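Local coordinates for FEZ-1 protein (Fluoribacter gormanii, PDB 5WCK) that probably hydrolyses beta-lactam antibiotics, as a monomeric subclass B3 metallo-beta-lactamase with two zinc ions in its active site, at residues D23-Y28 against F74-G79; G35-N40 against T139-H144; N40-L43 against M49-A52; L67-A72 against A78-I83. The protein carries 2 engineered substitutions. All blocks are in the same frame, centred on the assembly; numbering follows the deposited sequence.

The four contacts illustrate how a metal site is assembled where the ends of strands meet the starts of helices. Contacts 1, 3 and 4 cluster there, their centres 7 to 9 Å apart, whereas contact 2 lies about 15 Å from contacts 1 and 3 and about 13 Å from contact 4, between the two sheets of the fold. Strands 35-39 and 64-68, parallel neighbours in one sheet, connect contact 2 with contact 4. Contact 3 follows the chain from 35-39 into helix 47-56, is nested within the loop closed by contact 1, and shares N40 with contact 2. Contacts 1 and 4 share A78 and G79, and water 2 belongs to both. The loops after these two strands thus lead from the sheet interior to the zinc ions.

Contact 1: residues D23-Y28 against F74-G79; sequences DDLASY and FDHAAG. With ZN (zinc ion), chain C.
L25 lies against D75 and, more loosely, H76, so that an apolar side chain backs two zinc ligands. The van der Waals part comes first. With CG anti to the carbonyl carbon (chi1 -54°), L25 runs at about a right angle to the D75 side chain; its CD2 rests 3.8 Å from D75 CB, a carbon-carbon contact, and its CD1 comes within 3.3 Å of the carbonyl oxygen D75 O. That oxygen is buried with no polar partner in the model. The metal bonds lie beyond this patch. D75 OD2 binds one of the two zinc ions at 2.0 Å and H76 NE2 binds it at 2.1 Å, while H215 and water 2, which bridges to the second zinc, complete the coordination. Water 2 also donates to D75 OD1 (2.8 Å), so both carboxylate oxygens are engaged. The third kind of interaction is a water link: H76 ND1 donates to water 1 at 2.8 Å, in the plane of the imidazole, which helps to fix the ring's rotation. Water 1 in turn lies 2.8 Å from A26 O, where it can donate, though other acceptors compete for its protons. D24 OD1 is hydrogen-bonded to H215 ND1, a second-shell partner. D75 and H76 close the HxHxDH motif that marks the zinc site of metallo-beta-lactamases.

Contact 2: residues G35-N40 against T139-H144; sequences GNILIN and TVLTAH
I37 and I39 of strand 35-39 both reach L141 on strand 139-145, across the interface between two sheets. I37 comes first along the strand: with CG1 beside the backbone N and the chain extended beyond it (chi2 172°), its CD1 ends 4.3 Å from L141 CD2. The same isoleucine also packs on L68 of the neighbouring strand, as does L141, and the three side chains meet in one patch of the core. L38 faces the other way, onto V20 and L67. At I39 the pattern returns. Its CD1 meets L141 CD2 at 4.0 Å, the two side chains reaching toward each other tip to tip, so that a single leucine methyl serves both isoleucines. N40 follows the end of the strand and bonds S70 N through OD1. No hydrogen bond joins the two segments; their nearest CA atoms, those of I37 and T139, are 9.7 Å apart, a separation suited to face-to-face sheet packing and too large for pairing within one sheet. Such an apolar layer between two mixed sheets is the interior of the alpha-beta/beta-alpha sandwich of the metallo-beta-lactamase superfamily.

Contact 3: residues N40-L43 against M49-A52; sequences NSDL and MIKA
The loop that carries the chain from strand 35-39 toward helix 47-56 belongs to a beta-alpha-beta crossover, and I50 on the helix packs against it. One methyl makes all the close contacts: I50 CD1 stands 3.6 Å from S41 O, 3.6 Å from D42 OD2 and 3.8 Å from N40 O, touching three oxygens of consecutive residues. These are van der Waals contacts, since no hydrogen bond joins the segments. The methyl gets there because CG1 lies beside the backbone N (chi1 -67°) and chi2 is extended. The helix returns the chain to strand 64-68, which runs parallel to 35-39 in the same sheet, and the other branch of the isoleucine faces that sheet, with I50 CG2 3.9 Å from L38 CD1. The D42 side chain sets out toward the helix and crosses that of I50 obliquely. The same OD2 that touches the methyl is hydrogen-bonded to S27 OG. S41 points away from the helix and places OG in a hydrogen bond with S80 OG, on the opposite flank of the loop from I50. S41 O, covered by the methyl, is buried and has no polar partner in the model, while backbone bonds tie D42 to H76 and G79.

Contact 4: residues L67-A72 against A78-I83; sequences LLISHA and AGSELI. With ZN (zinc ion), chain D.
The H71 imidazole binds zinc through NE2 at 2.1 Å, and water 2 lies in the ring plane beyond NE2 as a fellow ligand of that metal. Its ring meets that of H149 edge-to-face and that of H76 with the planes at about 60°; ND1 is hydrogen-bonded to G173 O, so both nitrogens are held and the ring's rotation is fixed. H71 is the first residue of the HxHxDH motif, on the loop after strand 64-68. H73 and H149 are the other protein ligands of this zinc, and water 2, 2.0 Å from it, bridges to the zinc held by D75, H76 and H215. Across the contact itself, the end of that strand packs on the start of helix 80-87. L67, its CG anti to the backbone N (chi1 177°), sends CD2 to within 3.6 Å of S80 CB and 3.6 Å of S80 OG. I69, next but one along the chain, brings CG2 4.2 Å from the same hydroxyl. The methyls of L67 and I69 thus border a hydroxyl whose bonds are made elsewhere, with S41 OG and A77 O. One turn further on, I83 N bonds G79 O at 3.1 Å, and I83 CG2 lies 4.2 Å from the CD2 methyl of L67.

Contact 1: residues D23-Y28 against F74-G79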
loop_
_atom_site.group_PDB
_atom_site.type_symbol
_atom_site.label_atom_id
_atom_site.label_comp_id
_atom_site.label_asym_id
_atom_site.label_seq_id
_atom_site.Cartn_x
_atom_site.Cartn_y
_atom_site.Cartn_z
ATOM N N ASP A 23 11.837 5.310 5.371
ATOM C CA ASP A 23 11.275 6.443 6.086
ATOM C C ASP A 23 10.162 7.144 5.288
ATOM O O ASP A 23 9.630 8.185 5.755
ATOM C CB ASP A 23 12.380 7.424 6.476
ATOM C CG ASP A 23 12.925 8.260 5.336
ATOM O OD1 ASP A 23 12.721 7.894 4.165
ATOM O OD2 ASP A 23 13.556 9.323 5.650
ATOM N N ASP A 24 9.827 6.610 4.102
ATOM C CA ASP A 24 8.793 7.176 3.222
ATOM C C ASP A 24 7.961 6.028 2.639
ATOM O O ASP A 24 6.828 5.781 3.087
ATOM C CB ASP A 24 9.418 8.063 2.137
ATOM C CG ASP A 24 8.455 8.446 1.034
ATOM O OD1 ASP A 24 7.224 8.456 1.300
ATOM O OD2 ASP A 24 8.934 8.704 -0.105
ATOM N N LEU A 25 8.522 5.321 1.657
ATOM C CA LEU A 25 7.826 4.219 1.019
ATOM C C LEU A 25 7.681 3.086 2.042
ATOM O O LEU A 25 8.687 2.640 2.637
ATOM C CB LEU A 25 8.617 3.773 -0.215
ATOM C CG LEU A 25 8.940 4.885 -1.203
ATOM C CD1 LEU A 25 9.763 4.374 -2.382
ATOM C CD2 LEU A 25 7.673 5.588 -1.662
ATOM N N ALA A 26 6.427 2.709 2.325
ATOM C CA ALA A 26 6.082 1.773 3.418
ATOM C C ALA A 26 5.903 0.357 2.877
ATOM O O ALA A 26 5.185 0.165 1.903
ATOM C CB ALA A 26 4.806 2.200 4.092
ATOM N N SER A 27 6.556 -0.613 3.528
ATOM C CA SER A 27 6.450 -2.026 3.179
ATOM C C SER A 27 6.174 -2.818 4.452
ATOM O O SER A 27 6.610 -2.431 5.555
ATOM C CB SER A 27 7.701 -2.545 2.514
ATOM O OG SER A 27 7.907 -1.892 1.282
ATOM N N TYR A 28 5.457 -3.936 4.294
ATOM C CA TYR A 28 4.947 -4.689 5.412
ATOM C C TYR A 28 5.255 -6.170 5.210
ATOM O O TYR A 28 5.192 -6.681 4.092
ATOM C CB TYR A 28 3.435 -4.467 5.562
ATOM C CG TYR A 28 3.077 -3.012 5.726
ATOM C CD1 TYR A 28 3.101 -2.424 6.981
ATOM C CD2 TYR A 28 2.832 -2.197 4.638
ATOM C CE1 TYR A 28 2.851 -1.068 7.140
ATOM C CE2 TYR A 28 2.560 -0.846 4.775
ATOM C CZ TYR A 28 2.565 -0.272 6.041
ATOM O OH TYR A 28 2.302 1.055 6.262
ATOM N N PHE A 74 5.299 3.227 -9.691
ATOM C CA PHE A 74 6.698 2.810 -9.539
ATOM C C PHE A 74 7.180 2.854 -8.083
ATOM O O PHE A 74 8.014 2.019 -7.693
ATOM C CB PHE A 74 7.629 3.653 -10.426
ATOM C CG PHE A 74 7.842 5.055 -9.927
ATOM C CD1 PHE A 74 6.946 6.065 -10.233
ATOM C CD2 PHE A 74 8.908 5.358 -9.096
ATOM C CE1 PHE A 74 7.111 7.347 -9.732
ATOM C CE2 PHE A 74 9.075 6.639 -8.597
ATOM C CZ PHE A 74 8.174 7.633 -8.909
ATOM N N ASP A 75 6.698 3.817 -7.281
ATOM C CA ASP A 75 7.208 3.994 -5.924
ATOM C C ASP A 75 6.750 2.855 -5.003
ATOM O O ASP A 75 7.326 2.712 -3.935
ATOM C CB ASP A 75 6.878 5.373 -5.342
ATOM C CG ASP A 75 5.410 5.753 -5.294
ATOM O OD1 ASP A 75 4.692 5.384 -6.236
ATOM O OD2 ASP A 75 5.000 6.471 -4.348
ATOM N N HIS A 76 5.721 2.089 -5.394
ATOM C CA HIS A 76 5.266 0.943 -4.606
ATOM C C HIS A 76 5.586 -0.400 -5.254
ATOM O O HIS A 76 5.624 -1.407 -4.534
ATOM C CB HIS A 76 3.763 1.077 -4.293
ATOM C CG HIS A 76 3.470 2.405 -3.695
ATOM N ND1 HIS A 76 3.876 2.744 -2.426
ATOM C CD2 HIS A 76 2.953 3.531 -4.231
ATOM C CE1 HIS A 76 3.587 4.012 -2.198
ATOM N NE2 HIS A 76 2.989 4.517 -3.259
ATOM N N ALA A 77 5.827 -0.425 -6.572
ATOM C CA ALA A 77 5.843 -1.680 -7.339
ATOM C C ALA A 77 7.101 -1.861 -8.203
ATOM O O ALA A 77 7.217 -2.902 -8.841
ATOM C CB ALA A 77 4.618 -1.767 -8.207
ATOM N N ALA A 78 8.003 -0.880 -8.275
ATOM C CA ALA A 78 9.150 -1.004 -9.228
ATOM C C ALA A 78 10.047 -2.205 -8.902
ATOM O O ALA A 78 10.623 -2.813 -9.819
ATOM C CB ALA A 78 9.970 0.250 -9.227
ATOM N N GLY A 79 10.171 -2.535 -7.623
ATOM C CA GLY A 79 11.072 -3.612 -7.152
ATOM C C GLY A 79 10.522 -5.019 -7.341
ATOM O O GLY A 79 11.191 -5.982 -6.958
HETATM ZN ZN ZN C . 3.067 6.621 -3.683
HETATM O O HOH W 1 5.508 1.537 -0.529
HETATM O O HOH W 2 2.370 6.878 -5.555
#

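Contact 2: residues G35-N40 against T139-H144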
loop_
_atom_site.group_PDB
_atom_site.type_symbol
_atom_site.label_atom_id
_atom_site.label_comp_id
_atom_site.label_asym_id
_atom_site.label_seq_id
_atom_site.Cartn_x
_atom_site.Cartn_y
_atom_site.Cartn_z
ATOM N N GLY A 35 5.149 -19.434 5.881
ATOM C CA GLY A 35 5.925 -18.471 5.113
ATOM C C GLY A 35 5.367 -17.074 5.288
ATOM O O GLY A 35 4.427 -16.853 6.071
ATOM N N ASN A 36 5.946 -16.128 4.541
ATOM C CA ASN A 36 5.687 -14.707 4.778
ATOM C C ASN A 36 5.052 -14.038 3.557
ATOM O O ASN A 36 5.268 -14.459 2.409
ATOM C CB ASN A 36 6.990 -13.997 5.143
ATOM C CG ASN A 36 7.697 -14.674 6.294
ATOM O OD1 ASN A 36 7.058 -15.291 7.160
ATOM N ND2 ASN A 36 9.017 -14.584 6.291
ATOM N N ILE A 37 4.290 -12.966 3.822
ATOM C CA ILE A 37 3.707 -12.113 2.798
ATOM C C ILE A 37 4.408 -10.754 2.887
ATOM O O ILE A 37 4.565 -10.226 3.994
ATOM C CB ILE A 37 2.200 -11.904 3.004
ATOM C CG1 ILE A 37 1.450 -13.242 3.075
ATOM C CG2 ILE A 37 1.622 -10.970 1.948
ATOM C CD1 ILE A 37 0.001 -13.115 3.471
ATOM N N LEU A 38 4.859 -10.247 1.744
ATOM C CA LEU A 38 5.462 -8.925 1.636
ATOM C C LEU A 38 4.519 -8.002 0.862
ATOM O O LEU A 38 4.012 -8.384 -0.211
ATOM C CB LEU A 38 6.816 -9.037 0.925
ATOM C CG LEU A 38 7.534 -7.718 0.674
ATOM C CD1 LEU A 38 7.924 -7.022 1.964
ATOM C CD2 LEU A 38 8.771 -7.911 -0.191
ATOM N N ILE A 39 4.286 -6.797 1.407
ATOM C CA ILE A 39 3.445 -5.764 0.734
ATOM C C ILE A 39 4.345 -4.558 0.412
ATOM O O ILE A 39 4.920 -4.040 1.337
ATOM C CB ILE A 39 2.246 -5.339 1.612
ATOM C CG1 ILE A 39 1.505 -6.538 2.207
ATOM C CG2 ILE A 39 1.305 -4.475 0.793
ATOM C CD1 ILE A 39 0.179 -6.188 2.863
ATOM N N ASN A 40 4.430 -4.234 -0.883
ATOM C CA ASN A 40 5.174 -3.101 -1.501
ATOM C C ASN A 40 6.654 -3.445 -1.728
ATOM O O ASN A 40 7.342 -3.620 -0.783
ATOM C CB ASN A 40 4.905 -1.740 -0.853
ATOM C CG ASN A 40 3.446 -1.348 -0.933
ATOM O OD1 ASN A 40 2.823 -1.500 -1.951
ATOM N ND2 ASN A 40 2.913 -0.811 0.146
ATOM N N THR A 139 -3.344 -16.842 8.443
ATOM C CA THR A 139 -3.514 -15.403 8.379
ATOM C C THR A 139 -4.365 -15.044 7.151
ATOM O O THR A 139 -4.153 -15.604 6.080
ATOM C CB THR A 139 -2.157 -14.699 8.383
ATOM O OG1 THR A 139 -1.599 -14.913 9.679
ATOM C CG2 THR A 139 -2.290 -13.218 8.106
ATOM N N VAL A 140 -5.312 -14.103 7.317
ATOM C CA VAL A 140 -6.264 -13.743 6.257
ATOM C C VAL A 140 -6.189 -12.231 6.028
ATOM O O VAL A 140 -6.556 -11.454 6.946
ATOM C CB VAL A 140 -7.700 -14.144 6.625
ATOM C CG1 VAL A 140 -8.680 -13.730 5.528
ATOM C CG2 VAL A 140 -7.811 -15.634 6.933
ATOM N N LEU A 141 -5.750 -11.824 4.829
ATOM C CA LEU A 141 -5.762 -10.421 4.387
ATOM C C LEU A 141 -6.937 -10.276 3.420
ATOM O O LEU A 141 -7.244 -11.217 2.677
ATOM C CB LEU A 141 -4.459 -10.056 3.663
ATOM C CG LEU A 141 -3.303 -9.606 4.547
ATOM C CD1 LEU A 141 -2.984 -10.632 5.602
ATOM C CD2 LEU A 141 -2.055 -9.336 3.710
ATOM N N THR A 142 -7.569 -9.107 3.407
ATOM C CA THR A 142 -8.649 -8.832 2.472
ATOM C C THR A 142 -8.285 -7.637 1.593
ATOM O O THR A 142 -7.835 -6.581 2.107
ATOM C CB THR A 142 -9.989 -8.580 3.172
ATOM O OG1 THR A 142 -10.394 -9.726 3.948
ATOM C CG2 THR A 142 -11.076 -8.293 2.159
ATOM N N ALA A 143 -8.453 -7.815 0.277
ATOM C CA ALA A 143 -8.197 -6.779 -0.717
ATOM C C ALA A 143 -9.474 -5.965 -0.940
ATOM O O ALA A 143 -10.496 -6.504 -1.364
ATOM C CB ALA A 143 -7.750 -7.405 -2.004
ATOM N N HIS A 144 -9.427 -4.673 -0.624
ATOM C CA HIS A 144 -10.543 -3.780 -0.884
ATOM C C HIS A 144 -10.177 -2.858 -2.038
ATOM O O HIS A 144 -9.183 -2.144 -1.966
ATOM C CB HIS A 144 -10.932 -2.949 0.338
ATOM C CG HIS A 144 -11.273 -3.771 1.529
ATOM N ND1 HIS A 144 -12.565 -4.128 1.845
ATOM C CD2 HIS A 144 -10.473 -4.333 2.463
ATOM C CE1 HIS A 144 -12.543 -4.831 2.971
ATOM N NE2 HIS A 144 -11.287 -4.972 3.356
#

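Contact 3: residues N40-L43 against M49-A52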
loop_
_atom_site.group_PDB
_atom_site.type_symbol
_atom_site.label_atom_id
_atom_site.label_comp_id
_atom_site.label_asym_id
_atom_site.label_seq_id
_atom_site.Cartn_x
_atom_site.Cartn_y
_atom_site.Cartn_z
ATOM N N ASN A 40 4.430 -4.234 -0.883
ATOM C CA ASN A 40 5.174 -3.101 -1.501
ATOM C C ASN A 40 6.654 -3.445 -1.728
ATOM O O ASN A 40 7.342 -3.620 -0.783
ATOM C CB ASN A 40 4.905 -1.740 -0.853
ATOM C CG ASN A 40 3.446 -1.348 -0.933
ATOM O OD1 ASN A 40 2.823 -1.500 -1.951
ATOM N ND2 ASN A 40 2.913 -0.811 0.146
ATOM N N SER A 41 7.073 -3.462 -2.993
ATOM C CA SER A 41 8.477 -3.761 -3.377
ATOM C C SER A 41 9.277 -2.456 -3.507
ATOM O O SER A 41 10.475 -2.533 -3.580
ATOM C CB SER A 41 8.499 -4.537 -4.649
ATOM O OG SER A 41 7.741 -3.851 -5.613
ATOM N N ASP A 42 8.582 -1.317 -3.526
ATOM C CA ASP A 42 9.230 0.003 -3.517
ATOM C C ASP A 42 10.115 0.176 -4.758
ATOM O O ASP A 42 9.849 -0.379 -5.812
ATOM C CB ASP A 42 9.924 0.225 -2.179
ATOM C CG ASP A 42 9.023 0.033 -0.970
ATOM O OD1 ASP A 42 7.788 0.078 -1.160
ATOM O OD2 ASP A 42 9.569 -0.141 0.141
ATOM N N LEU A 43 11.135 1.032 -4.650
ATOM C CA LEU A 43 12.047 1.243 -5.788
ATOM C C LEU A 43 13.019 0.058 -5.886
ATOM O O LEU A 43 13.286 -0.616 -4.881
ATOM C CB LEU A 43 12.832 2.535 -5.567
ATOM C CG LEU A 43 12.011 3.790 -5.325
ATOM C CD1 LEU A 43 12.927 4.954 -4.978
ATOM C CD2 LEU A 43 11.137 4.108 -6.518
ATOM N N MET A 49 17.300 -3.117 0.787
ATOM C CA MET A 49 16.936 -2.562 2.079
ATOM C C MET A 49 15.825 -3.411 2.715
ATOM O O MET A 49 15.825 -3.655 3.925
ATOM C CB MET A 49 16.490 -1.100 1.947
ATOM C CG MET A 49 17.593 -0.215 1.415
ATOM S SD MET A 49 17.032 1.421 0.877
ATOM C CE MET A 49 16.484 2.110 2.414
ATOM N N ILE A 50 14.841 -3.788 1.894
ATOM C CA ILE A 50 13.737 -4.660 2.366
ATOM C C ILE A 50 14.324 -6.005 2.819
ATOM O O ILE A 50 13.994 -6.494 3.915
ATOM C CB ILE A 50 12.650 -4.802 1.288
ATOM C CG1 ILE A 50 11.928 -3.467 1.061
ATOM C CG2 ILE A 50 11.661 -5.896 1.670
ATOM C CD1 ILE A 50 11.120 -3.415 -0.201
ATOM N N LYS A 51 15.196 -6.596 1.987
ATOM C CA LYS A 51 15.855 -7.857 2.353
ATOM C C LYS A 51 16.560 -7.702 3.701
ATOM O O LYS A 51 16.424 -8.542 4.598
ATOM C CB LYS A 51 16.847 -8.292 1.274
ATOM C CG LYS A 51 17.608 -9.561 1.622
ATOM C CD LYS A 51 18.496 -10.053 0.495
ATOM C CE LYS A 51 19.154 -11.363 0.863
ATOM N NZ LYS A 51 19.928 -11.937 -0.255
ATOM N N ALA A 52 17.351 -6.631 3.853
ATOM C CA ALA A 52 18.110 -6.431 5.082
ATOM C C ALA A 52 17.176 -6.269 6.292
ATOM O O ALA A 52 17.468 -6.774 7.381
ATOM C CB ALA A 52 19.052 -5.254 4.932
#

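Contact 4: residues L67-A72 against A78-I83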
loop_
_atom_site.group_PDB
_atom_site.type_symbol
_atom_site.label_atom_id
_atom_site.label_comp_id
_atom_site.label_asym_id
_atom_site.label_seq_id
_atom_site.Cartn_x
_atom_site.Cartn_y
_atom_site.Cartn_z
ATOM N N LEU A 67 3.831 -11.778 -2.771
ATOM C CA LEU A 67 4.110 -10.356 -2.934
ATOM C C LEU A 67 2.823 -9.649 -3.348
ATOM O O LEU A 67 2.159 -10.063 -4.319
ATOM C CB LEU A 67 5.178 -10.166 -4.020
ATOM C CG LEU A 67 5.529 -8.713 -4.361
ATOM C CD1 LEU A 67 6.083 -7.936 -3.173
ATOM C CD2 LEU A 67 6.513 -8.666 -5.513
ATOM N N LEU A 68 2.449 -8.621 -2.567
ATOM C CA LEU A 68 1.299 -7.746 -2.816
ATOM C C LEU A 68 1.801 -6.310 -2.917
ATOM O O LEU A 68 2.924 -6.017 -2.495
ATOM C CB LEU A 68 0.296 -7.846 -1.661
ATOM C CG LEU A 68 -0.099 -9.242 -1.219
ATOM C CD1 LEU A 68 -0.966 -9.174 0.026
ATOM C CD2 LEU A 68 -0.795 -9.994 -2.343
ATOM N N ILE A 69 0.943 -5.447 -3.465
ATOM C CA ILE A 69 1.195 -4.032 -3.553
ATOM C C ILE A 69 -0.047 -3.247 -3.129
ATOM O O ILE A 69 -1.197 -3.715 -3.236
ATOM C CB ILE A 69 1.654 -3.618 -4.957
ATOM C CG1 ILE A 69 0.639 -3.991 -6.037
ATOM C CG2 ILE A 69 3.044 -4.170 -5.235
ATOM C CD1 ILE A 69 0.957 -3.462 -7.428
ATOM N N SER A 70 0.192 -1.991 -2.726
ATOM C CA SER A 70 -0.894 -1.040 -2.472
ATOM C C SER A 70 -1.537 -0.583 -3.790
ATOM O O SER A 70 -2.743 -0.494 -3.900
ATOM C CB SER A 70 -0.399 0.163 -1.715
ATOM O OG SER A 70 -0.054 -0.194 -0.380
ATOM N N HIS A 71 -0.700 -0.201 -4.750
ATOM C CA HIS A 71 -1.205 0.227 -6.047
ATOM C C HIS A 71 -0.058 0.247 -7.064
ATOM O O HIS A 71 1.102 0.238 -6.695
ATOM C CB HIS A 71 -1.935 1.579 -5.952
ATOM C CG HIS A 71 -1.102 2.770 -5.627
ATOM N ND1 HIS A 71 -1.032 3.320 -4.344
ATOM C CD2 HIS A 71 -0.345 3.562 -6.413
ATOM C CE1 HIS A 71 -0.278 4.404 -4.381
ATOM N NE2 HIS A 71 0.149 4.585 -5.636
ATOM N N ALA A 72 -0.438 0.289 -8.347
ATOM C CA ALA A 72 0.507 0.142 -9.466
ATOM C C ALA A 72 1.108 1.494 -9.865
ATOM O O ALA A 72 0.791 2.035 -10.913
ATOM C CB ALA A 72 -0.180 -0.529 -10.639
ATOM N N ALA A 78 8.003 -0.880 -8.275
ATOM C CA ALA A 78 9.150 -1.004 -9.228
ATOM C C ALA A 78 10.047 -2.205 -8.902
ATOM O O ALA A 78 10.623 -2.813 -9.819
ATOM C CB ALA A 78 9.970 0.250 -9.227
ATOM N N GLY A 79 10.171 -2.535 -7.623
ATOM C CA GLY A 79 11.072 -3.612 -7.152
ATOM C C GLY A 79 10.522 -5.019 -7.341
ATOM O O GLY A 79 11.191 -5.982 -6.958
ATOM N N SER A 80 9.317 -5.177 -7.899
ATOM C CA SER A 80 8.612 -6.465 -7.846
ATOM C C SER A 80 9.353 -7.543 -8.647
ATOM O O SER A 80 9.478 -8.669 -8.170
ATOM C CB SER A 80 7.182 -6.352 -8.250
ATOM O OG SER A 80 6.460 -5.577 -7.272
ATOM N N GLU A 81 9.838 -7.202 -9.846
ATOM C CA GLU A 81 10.535 -8.231 -10.664
ATOM C C GLU A 81 11.761 -8.765 -9.904
ATOM O O GLU A 81 11.983 -9.988 -9.885
ATOM C CB GLU A 81 10.892 -7.698 -12.046
ATOM C CG GLU A 81 11.589 -8.746 -12.917
ATOM C CD GLU A 81 10.850 -10.051 -13.157
ATOM O OE1 GLU A 81 9.619 -10.111 -12.963
ATOM O OE2 GLU A 81 11.525 -11.035 -13.583
ATOM N N LEU A 82 12.557 -7.874 -9.302
ATOM C CA LEU A 82 13.723 -8.287 -8.517
ATOM C C LEU A 82 13.312 -9.231 -7.387
ATOM O O LEU A 82 13.952 -10.248 -7.144
ATOM C CB LEU A 82 14.427 -7.068 -7.919
ATOM C CG LEU A 82 15.178 -6.185 -8.908
ATOM C CD1 LEU A 82 15.507 -4.859 -8.243
ATOM C CD2 LEU A 82 16.449 -6.894 -9.381
ATOM N N ILE A 83 12.231 -8.892 -6.675
ATOM C CA ILE A 83 11.790 -9.740 -5.566
ATOM C C ILE A 83 11.389 -11.122 -6.095
ATOM O O ILE A 83 11.719 -12.126 -5.479
ATOM C CB ILE A 83 10.680 -9.058 -4.747
ATOM C CG1 ILE A 83 11.293 -7.850 -4.031
ATOM C CG2 ILE A 83 10.043 -10.048 -3.777
ATOM C CD1 ILE A 83 10.377 -7.077 -3.134
HETATM ZN ZN ZN D . 0.655 6.451 -6.423
HETATM O O HOH W 2 2.370 6.878 -5.555
#